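Local coordinates for protein DotI (Legionella pneumophila, PDB 3WZ4) that is an inner-membrane protein, present here as its periplasmic domain, and forms part of a complex essential for type IV secretion, its molecular role there being unknown, at residues L116-S121 / G130-V135; L66-V71 / I96-Q101; P76-K81 / W90-P95. One frame throughout, in Å; residues are numbered along the deposited sequence.

Contact 1 of 3, residues L116-S121 / G130-V135; sequences LITRVS and GISQFV
Leu116 faces two successive residues, Ser132 and Gln133, in a classic beta bulge that shifts the register of strands 106-119 and 129-138 by one residue. The carbonyl of Leu116 accepts the amide of Ser132, its O lying 2.8 Å from Ser132 N, while Leu116 N bonds to the carbonyl of the second bulge residue, Gln133 O, at 3.0 Å. Farther toward Gly130 the register is regular: Thr118 and Gly130 form a hydrogen-bonded pair, with Thr118 N 3.0 Å from Gly130 O in a nearly straight bond (172° at the hydrogen). Between these sites Ile117 and Ile131 are turned to the same face, where they cross obliquely and meet through their CG1 atoms at 4.1 Å; Trp13 of helix 7-21 lies against both. On the opposite face, Thr118 OG1 sits between its own backbone N and carbonyl carbon (chi1 66°), and from there gives a weak hydrogen bond to Ser132 OG at 3.3 Å. Gly130 has no side chain on this face, and Val120 CG2 comes to 4.2 Å from Gly130 N. The strand turns a corner at Ser132, whose hydroxyl is also bonded to Thr41. The chemistry is thus divided: isoleucines join the hairpin to the helix on one face, while Ser132, in the bulge, has its stronger hydroxyl partner in Glu43, a bond expected to favour the charged carboxylate.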
loop_
_atom_site.group_PDB
_atom_site.type_symbol
_atom_site.label_atom_id
_atom_site.label_comp_id
_atom_site.label_asym_id
_atom_site.label_seq_id
_atom_site.Cartn_x
_atom_site.Cartn_y
_atom_site.Cartn_z
ATOM N N LEU A 116 -8.220 -3.186 2.647
ATOM C CA LEU A 116 -8.968 -4.406 2.898
ATOM C C LEU A 116 -8.044 -5.580 2.606
ATOM O O LEU A 116 -7.569 -5.743 1.485
ATOM C CB LEU A 116 -10.230 -4.476 2.034
ATOM C CG LEU A 116 -11.050 -5.764 2.160
ATOM C CD1 LEU A 116 -11.566 -5.940 3.581
ATOM C CD2 LEU A 116 -12.202 -5.782 1.164
ATOM N N ILE A 117 -7.771 -6.382 3.626
ATOM C CA ILE A 117 -6.868 -7.514 3.480
ATOM C C ILE A 117 -7.636 -8.823 3.619
ATOM O O ILE A 117 -8.437 -8.985 4.541
ATOM C CB ILE A 117 -5.731 -7.452 4.521
ATOM C CG1 ILE A 117 -4.855 -6.224 4.263
ATOM C CG2 ILE A 117 -4.903 -8.730 4.499
ATOM C CD1 ILE A 117 -3.727 -6.062 5.253
ATOM N N THR A 118 -7.402 -9.750 2.695
ATOM C CA THR A 118 -8.115 -11.021 2.710
ATOM C C THR A 118 -7.180 -12.221 2.608
ATOM O O THR A 118 -6.132 -12.159 1.967
ATOM C CB THR A 118 -9.143 -11.101 1.567
ATOM O OG1 THR A 118 -8.460 -11.108 0.309
ATOM C CG2 THR A 118 -10.085 -9.908 1.616
ATOM N N ARG A 119 -7.570 -13.314 3.254
ATOM C CA ARG A 119 -6.841 -14.566 3.138
ATOM C C ARG A 119 -6.981 -15.114 1.725
ATOM O O ARG A 119 -8.076 -15.141 1.169
ATOM C CB ARG A 119 -7.379 -15.589 4.135
ATOM C CG ARG A 119 -7.252 -15.168 5.582
ATOM C CD ARG A 119 -6.349 -16.121 6.341
ATOM N NE ARG A 119 -6.691 -17.515 6.074
ATOM C CZ ARG A 119 -6.048 -18.552 6.597
ATOM N NH1 ARG A 119 -5.026 -18.355 7.423
ATOM N NH2 ARG A 119 -6.425 -19.789 6.296
ATOM N N VAL A 120 -5.864 -15.539 1.148
ATOM C CA VAL A 120 -5.871 -16.166 -0.165
ATOM C C VAL A 120 -5.059 -17.454 -0.115
ATOM O O VAL A 120 -4.496 -17.800 0.924
ATOM C CB VAL A 120 -5.298 -15.233 -1.253
ATOM C CG1 VAL A 120 -6.216 -14.039 -1.467
ATOM C CG2 VAL A 120 -3.890 -14.778 -0.882
ATOM N N SER A 121 -5.003 -18.162 -1.238
ATOM C CA SER A 121 -4.281 -19.427 -1.305
ATOM C C SER A 121 -2.771 -19.213 -1.299
ATOM O O SER A 121 -2.249 -18.398 -2.060
ATOM C CB SER A 121 -4.694 -20.207 -2.554
ATOM O OG SER A 121 -3.894 -21.364 -2.716
ATOM N N GLY A 130 -3.501 -11.082 1.007
ATOM C CA GLY A 130 -3.263 -10.059 0.007
ATOM C C GLY A 130 -4.227 -8.897 0.142
ATOM O O GLY A 130 -5.302 -9.032 0.728
ATOM N N ILE A 131 -3.841 -7.748 -0.402
ATOM C CA ILE A 131 -4.681 -6.558 -0.363
ATOM C C ILE A 131 -5.702 -6.572 -1.495
ATOM O O ILE A 131 -5.338 -6.710 -2.664
ATOM C CB ILE A 131 -3.832 -5.282 -0.461
ATOM C CG1 ILE A 131 -2.910 -5.167 0.758
ATOM C CG2 ILE A 131 -4.720 -4.051 -0.593
ATOM C CD1 ILE A 131 -1.838 -4.106 0.617
ATOM N N SER A 132 -6.979 -6.438 -1.142
ATOM C CA SER A 132 -8.057 -6.390 -2.130
ATOM C C SER A 132 -8.466 -4.954 -2.452
ATOM O O SER A 132 -8.974 -4.671 -3.534
ATOM C CB SER A 132 -9.273 -7.184 -1.646
ATOM O OG SER A 132 -9.045 -8.579 -1.767
ATOM N N GLN A 133 -8.246 -4.050 -1.505
ATOM C CA GLN A 133 -8.541 -2.643 -1.732
ATOM C C GLN A 133 -7.518 -1.764 -1.038
ATOM O O GLN A 133 -7.172 -1.987 0.121
ATOM C CB GLN A 133 -9.952 -2.284 -1.261
ATOM C CG GLN A 133 -10.364 -0.867 -1.633
ATOM C CD GLN A 133 -11.769 -0.519 -1.184
ATOM O OE1 GLN A 133 -12.128 -0.718 -0.025
ATOM N NE2 GLN A 133 -12.571 0.007 -2.103
ATOM N N PHE A 134 -7.039 -0.761 -1.765
ATOM C CA PHE A 134 -6.031 0.156 -1.268
ATOM C C PHE A 134 -6.558 1.579 -1.440
ATOM O O PHE A 134 -6.667 2.076 -2.559
ATOM C CB PHE A 134 -4.736 -0.031 -2.058
ATOM C CG PHE A 134 -3.529 0.589 -1.413
ATOM C CD1 PHE A 134 -3.233 1.929 -1.606
ATOM C CD2 PHE A 134 -2.680 -0.173 -0.624
ATOM C CE1 PHE A 134 -2.117 2.498 -1.022
ATOM C CE2 PHE A 134 -1.562 0.392 -0.037
ATOM C CZ PHE A 134 -1.280 1.727 -0.237
ATOM N N VAL A 135 -6.899 2.224 -0.333
ATOM C CA VAL A 135 -7.470 3.564 -0.395
ATOM C C VAL A 135 -6.613 4.586 0.343
ATOM O O VAL A 135 -6.229 4.376 1.495
ATOM C CB VAL A 135 -8.904 3.593 0.154
ATOM C CG1 VAL A 135 -9.426 5.019 0.198
ATOM C CG2 VAL A 135 -9.812 2.710 -0.695
#

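Contact 2 of 3, residues L66-V71 / I96-Q101; sequences LVVSAV and ILVTYQ
Val68 and Tyr100 stand side by side on one face of the hairpin formed by strands 67-84 and 87-101, and point the same way. The valine presents both methyls to the ring: CG1 lies over one face, displaced toward the rim, in a CH-pi contact 4.2 Å from the centroid of the Tyr100 ring and 23° off its normal, while Val68 CG2 is 3.6 Å from Tyr100 CD2. With CG1 anti to the backbone N (chi1 -170°), the same methyl also meets Val98, whose CG1 is 3.9 Å from Val68 CG1. Leu66 comes to the tyrosine differently, crossing it at about a right angle, with Leu66 CD1 4.0 Å from Tyr100 CB. Farther along this face, Ala70 and Val98 form a non-hydrogen-bonded pair, Ala70 CB meeting Val98 CG2.

The other face is more polar. An ordered water links both strands there, donating to Val67 O at 2.8 Å and accepting from Gln101 NE2 at 3.1 Å. Ser69 OG is its third partner, also 2.8 Å away. Thr99 has its CB beside the same serine, but its hydroxyl is bonded to Gln108. Val71 and Leu97 then lie side by side, apolar again. Six backbone hydrogen bonds run through the hydrogen-bonded pairs Val67-Gln101, Ser69-Thr99 and Val71-Leu97.

Val61 of helix 57-63 packs on both Val68 and Tyr100, and Phe22 touches Ala70 and Val98. At the flanks the sheet continues: Val68 bonds through its backbone to Tyr24 of strand 24-25, and Tyr100 to Thr107 of strand 106-119.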
loop_
_atom_site.group_PDB
_atom_site.type_symbol
_atom_site.label_atom_id
_atom_site.label_comp_id
_atom_site.label_asym_id
_atom_site.label_seq_id
_atom_site.Cartn_x
_atom_site.Cartn_y
_atom_site.Cartn_z
ATOM N N LEU A 66 11.667 13.138 -8.797
ATOM C CA LEU A 66 11.659 13.112 -7.339
ATOM C C LEU A 66 11.947 11.727 -6.774
ATOM O O LEU A 66 11.912 10.724 -7.486
ATOM C CB LEU A 66 10.302 13.577 -6.816
ATOM C CG LEU A 66 9.753 14.879 -7.396
ATOM C CD1 LEU A 66 8.292 15.032 -7.023
ATOM C CD2 LEU A 66 10.572 16.075 -6.930
ATOM N N VAL A 67 12.228 11.692 -5.478
ATOM C CA VAL A 67 12.329 10.444 -4.744
ATOM C C VAL A 67 11.215 10.432 -3.711
ATOM O O VAL A 67 11.095 11.359 -2.909
ATOM C CB VAL A 67 13.685 10.314 -4.028
ATOM C CG1 VAL A 67 13.685 9.102 -3.110
ATOM C CG2 VAL A 67 14.819 10.226 -5.043
ATOM N N VAL A 68 10.389 9.394 -3.739
ATOM C CA VAL A 68 9.278 9.295 -2.803
ATOM C C VAL A 68 9.602 8.362 -1.642
ATOM O O VAL A 68 10.117 7.263 -1.839
ATOM C CB VAL A 68 7.997 8.811 -3.500
ATOM C CG1 VAL A 68 6.805 8.955 -2.568
ATOM C CG2 VAL A 68 7.770 9.598 -4.779
ATOM N N SER A 69 9.299 8.814 -0.430
ATOM C CA SER A 69 9.484 8.005 0.766
ATOM C C SER A 69 8.324 8.240 1.720
ATOM O O SER A 69 7.513 9.141 1.508
ATOM C CB SER A 69 10.810 8.346 1.452
ATOM O OG SER A 69 10.809 9.680 1.932
ATOM N N ALA A 70 8.242 7.427 2.766
ATOM C CA ALA A 70 7.169 7.564 3.744
ATOM C C ALA A 70 7.500 6.885 5.066
ATOM O O ALA A 70 8.291 5.945 5.117
ATOM C CB ALA A 70 5.863 7.019 3.181
ATOM N N VAL A 71 6.885 7.374 6.135
ATOM C CA VAL A 71 7.030 6.767 7.450
ATOM C C VAL A 71 5.668 6.709 8.120
ATOM O O VAL A 71 4.814 7.565 7.876
ATOM C CB VAL A 71 7.999 7.566 8.346
ATOM C CG1 VAL A 71 9.398 7.587 7.741
ATOM C CG2 VAL A 71 7.479 8.980 8.562
ATOM N N ILE A 96 0.172 8.086 7.526
ATOM C CA ILE A 96 1.569 8.155 7.118
ATOM C C ILE A 96 1.978 9.571 6.739
ATOM O O ILE A 96 1.132 10.414 6.434
ATOM C CB ILE A 96 1.855 7.225 5.912
ATOM C CG1 ILE A 96 1.053 7.675 4.689
ATOM C CG2 ILE A 96 1.544 5.781 6.256
ATOM C CD1 ILE A 96 1.269 6.810 3.461
ATOM N N LEU A 97 3.282 9.823 6.762
ATOM C CA LEU A 97 3.829 11.076 6.261
ATOM C C LEU A 97 4.636 10.805 4.997
ATOM O O LEU A 97 5.703 10.201 5.054
ATOM C CB LEU A 97 4.714 11.745 7.313
ATOM C CG LEU A 97 5.322 13.083 6.885
ATOM C CD1 LEU A 97 4.222 14.106 6.627
ATOM C CD2 LEU A 97 6.315 13.595 7.924
ATOM N N VAL A 98 4.122 11.251 3.856
ATOM C CA VAL A 98 4.786 11.014 2.582
ATOM C C VAL A 98 5.665 12.202 2.207
ATOM O O VAL A 98 5.276 13.355 2.394
ATOM C CB VAL A 98 3.768 10.748 1.453
ATOM C CG1 VAL A 98 4.482 10.419 0.157
ATOM C CG2 VAL A 98 2.826 9.615 1.841
ATOM N N THR A 99 6.853 11.913 1.683
ATOM C CA THR A 99 7.793 12.951 1.275
ATOM C C THR A 99 8.187 12.824 -0.198
ATOM O O THR A 99 8.718 11.800 -0.624
ATOM C CB THR A 99 9.067 12.920 2.140
ATOM O OG1 THR A 99 8.723 13.169 3.508
ATOM C CG2 THR A 99 10.062 13.971 1.673
ATOM N N TYR A 100 7.911 13.873 -0.968
ATOM C CA TYR A 100 8.363 13.977 -2.351
ATOM C C TYR A 100 9.474 15.018 -2.410
ATOM O O TYR A 100 9.248 16.182 -2.081
ATOM C CB TYR A 100 7.214 14.425 -3.253
ATOM C CG TYR A 100 6.026 13.490 -3.287
ATOM C CD1 TYR A 100 5.060 13.525 -2.289
ATOM C CD2 TYR A 100 5.860 12.584 -4.329
ATOM C CE1 TYR A 100 3.966 12.678 -2.321
ATOM C CE2 TYR A 100 4.768 11.732 -4.369
ATOM C CZ TYR A 100 3.826 11.783 -3.361
ATOM O OH TYR A 100 2.738 10.940 -3.394
ATOM N N GLN A 101 10.673 14.623 -2.825
ATOM C CA GLN A 101 11.784 15.570 -2.788
ATOM C C GLN A 101 12.831 15.403 -3.880
ATOM O O GLN A 101 12.939 14.354 -4.519
ATOM C CB GLN A 101 12.466 15.553 -1.417
ATOM C CG GLN A 101 13.297 14.315 -1.151
ATOM C CD GLN A 101 13.893 14.310 0.243
ATOM O OE1 GLN A 101 14.766 15.119 0.560
ATOM N NE2 GLN A 101 13.415 13.401 1.087
HETATM O O HOH W 1 11.439 11.403 -0.160
#

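Contact 3 of 3, residues P76-K81 / W90-P95; sequences PIILQK and WRVQMP
Ile78 and Trp90 share a first torsion, with CG1 of the isoleucine (chi1 -64°) and CG of the tryptophan (chi1 -65°) each anti to the carbonyl carbon; both side chains leave the same face of the sheet, and they lie side by side. The extended second torsion of Ile78 (169°) carries its CD1 to 3.9 Å from Trp90 CD1, and Lys81 CB meets that same indole carbon at 3.8 Å. At the other end of the pairing Pro76 lies alongside Met94, present as selenomethionine, with Pro76 CD 3.8 Å from Met94 SE; Pro76 CB also leans on Val92 CG1. The backbone bonds from Ile77 N to Gln93 O and from Gln93 N to Ile77 O are both 2.9 Å. The register then slips: Arg91 O takes Leu79 N at 2.8 Å, but Arg91 N gives to Gln80 O, also at 2.8 Å, and strand 67-84 turns a corner at Leu79. Leu79 slants across Gln93, its CD1 3.7 Å from Gln93 OE1.

The indole nitrogen of Trp90 is bonded to Asp7, and Lys81 NZ, at the end of an extended chain, forms a salt bridge with the same carboxylate. One acid of helix 7-21 therefore ties both strands to that helix, and its negative charge is met by an ammonium and an N-H together, an arrangement that would favour its ionised form.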
loop_
_atom_site.group_PDB
_atom_site.type_symbol
_atom_site.label_atom_id
_atom_site.label_comp_id
_atom_site.label_asym_id
_atom_site.label_seq_id
_atom_site.Cartn_x
_atom_site.Cartn_y
_atom_site.Cartn_z
ATOM N N PRO A 76 -0.767 1.049 12.964
ATOM C CA PRO A 76 -1.918 0.593 12.181
ATOM C C PRO A 76 -2.959 -0.041 13.091
ATOM O O PRO A 76 -2.597 -0.681 14.079
ATOM C CB PRO A 76 -1.312 -0.461 11.253
ATOM C CG PRO A 76 -0.113 -0.957 11.981
ATOM C CD PRO A 76 0.436 0.240 12.702
ATOM N N ILE A 77 -4.234 0.141 12.766
ATOM C CA ILE A 77 -5.306 -0.424 13.575
ATOM C C ILE A 77 -6.275 -1.235 12.725
ATOM O O ILE A 77 -6.494 -0.934 11.553
ATOM C CB ILE A 77 -6.100 0.674 14.315
ATOM C CG1 ILE A 77 -6.757 1.624 13.313
ATOM C CG2 ILE A 77 -5.197 1.442 15.275
ATOM C CD1 ILE A 77 -7.506 2.772 13.962
ATOM N N ILE A 78 -6.844 -2.276 13.322
ATOM C CA ILE A 78 -7.896 -3.039 12.669
ATOM C C ILE A 78 -9.235 -2.377 12.962
ATOM O O ILE A 78 -9.686 -2.361 14.105
ATOM C CB ILE A 78 -7.921 -4.495 13.160
ATOM C CG1 ILE A 78 -6.621 -5.202 12.769
ATOM C CG2 ILE A 78 -9.128 -5.237 12.594
ATOM C CD1 ILE A 78 -6.447 -6.551 13.424
ATOM N N LEU A 79 -9.852 -1.808 11.931
ATOM C CA LEU A 79 -11.159 -1.179 12.072
ATOM C C LEU A 79 -12.235 -2.244 12.226
ATOM O O LEU A 79 -13.219 -2.058 12.943
ATOM C CB LEU A 79 -11.472 -0.308 10.853
ATOM C CG LEU A 79 -10.522 0.851 10.537
ATOM C CD1 LEU A 79 -10.950 1.541 9.255
ATOM C CD2 LEU A 79 -10.465 1.848 11.691
ATOM N N GLN A 80 -12.036 -3.366 11.543
ATOM C CA GLN A 80 -13.019 -4.438 11.533
ATOM C C GLN A 80 -12.413 -5.691 10.914
ATOM O O GLN A 80 -11.587 -5.605 10.006
ATOM C CB GLN A 80 -14.255 -4.005 10.742
ATOM C CG GLN A 80 -15.389 -5.009 10.759
ATOM C CD GLN A 80 -16.679 -4.439 10.200
ATOM O OE1 GLN A 80 -16.675 -3.733 9.191
ATOM N NE2 GLN A 80 -17.792 -4.736 10.862
ATOM N N LYS A 81 -12.816 -6.852 11.417
ATOM C CA LYS A 81 -12.378 -8.120 10.851
ATOM C C LYS A 81 -13.536 -9.105 10.792
ATOM O O LYS A 81 -14.542 -8.934 11.479
ATOM C CB LYS A 81 -11.205 -8.704 11.646
ATOM C CG LYS A 81 -11.496 -8.944 13.123
ATOM C CD LYS A 81 -10.261 -9.473 13.850
ATOM C CE LYS A 81 -10.556 -9.754 15.316
ATOM N NZ LYS A 81 -9.398 -10.393 15.999
ATOM N N TRP A 90 -9.543 -8.440 6.979
ATOM C CA TRP A 90 -9.190 -7.401 7.934
ATOM C C TRP A 90 -9.224 -6.049 7.251
ATOM O O TRP A 90 -8.622 -5.869 6.192
ATOM C CB TRP A 90 -7.766 -7.602 8.459
ATOM C CG TRP A 90 -7.538 -8.843 9.257
ATOM C CD1 TRP A 90 -7.553 -8.957 10.619
ATOM C CD2 TRP A 90 -7.226 -10.143 8.749
ATOM N NE1 TRP A 90 -7.280 -10.252 10.987
ATOM C CE2 TRP A 90 -7.077 -11.000 9.857
ATOM C CE3 TRP A 90 -7.063 -10.667 7.463
ATOM C CZ2 TRP A 90 -6.776 -12.352 9.719
ATOM C CZ3 TRP A 90 -6.765 -12.010 7.327
ATOM C CH2 TRP A 90 -6.625 -12.837 8.449
ATOM N N ARG A 91 -9.921 -5.091 7.848
ATOM C CA ARG A 91 -9.856 -3.718 7.362
ATOM C C ARG A 91 -8.861 -2.949 8.222
ATOM O O ARG A 91 -9.118 -2.672 9.395
ATOM C CB ARG A 91 -11.238 -3.060 7.376
ATOM C CG ARG A 91 -11.417 -2.016 6.283
ATOM C CD ARG A 91 -12.851 -1.507 6.198
ATOM N NE ARG A 91 -13.798 -2.552 5.809
ATOM C CZ ARG A 91 -14.094 -2.867 4.551
ATOM N NH1 ARG A 91 -13.512 -2.226 3.548
ATOM N NH2 ARG A 91 -14.971 -3.828 4.297
ATOM N N VAL A 92 -7.715 -2.623 7.632
ATOM C CA VAL A 92 -6.617 -1.992 8.358
ATOM C C VAL A 92 -6.363 -0.549 7.930
ATOM O O VAL A 92 -6.328 -0.240 6.741
ATOM C CB VAL A 92 -5.311 -2.790 8.184
ATOM C CG1 VAL A 92 -4.130 -2.015 8.744
ATOM C CG2 VAL A 92 -5.435 -4.159 8.845
ATOM N N GLN A 93 -6.168 0.325 8.912
ATOM C CA GLN A 93 -5.953 1.737 8.646
ATOM C C GLN A 93 -4.679 2.236 9.319
ATOM O O GLN A 93 -4.380 1.866 10.455
ATOM C CB GLN A 93 -7.152 2.549 9.131
ATOM C CG GLN A 93 -7.076 4.024 8.792
ATOM C CD GLN A 93 -8.358 4.757 9.117
ATOM O OE1 GLN A 93 -9.302 4.758 8.326
ATOM N NE2 GLN A 93 -8.407 5.374 10.294
HETATM N N MSE A 94 -3.929 3.072 8.608
HETATM C CA MSE A 94 -2.691 3.629 9.141
HETATM C C MSE A 94 -2.398 4.986 8.518
HETATM O O MSE A 94 -2.452 5.138 7.299
HETATM C CB MSE A 94 -1.515 2.678 8.893
HETATM C CG MSE A 94 -0.268 3.015 9.706
HETATM SE SE MSE A 94 1.240 1.821 9.365
HETATM C CE MSE A 94 1.686 2.431 7.567
ATOM N N PRO A 95 -2.096 5.984 9.360
ATOM C CA PRO A 95 -1.697 7.310 8.882
ATOM C C PRO A 95 -0.206 7.342 8.558
ATOM O O PRO A 95 0.587 6.697 9.242
ATOM C CB PRO A 95 -1.992 8.204 10.085
ATOM C CG PRO A 95 -1.744 7.315 11.258
ATOM C CD PRO A 95 -2.160 5.924 10.830
#

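How the contacts relate
Following the chain from the N terminus, helix 7-21 and the later helices come before any of the three pairings. Contact 2 joins residues 66-71 to 96-101 and closes the longest loop; contact 3, 76-81 with 90-95, is nested inside it, nearer the turn of the same hairpin, their centres about 22 Å apart. Contact 1 follows in series and closes the hairpin of strands 106-119 and 129-138. It touches contact 3 directly: Ile117 O is 2.7 Å from Trp90 N, a probable hydrogen bond, and Arg119 packs on the indole. This touch joins the two hairpins in one antiparallel sheet, consistent with the NTF2 clan to which this family is assigned.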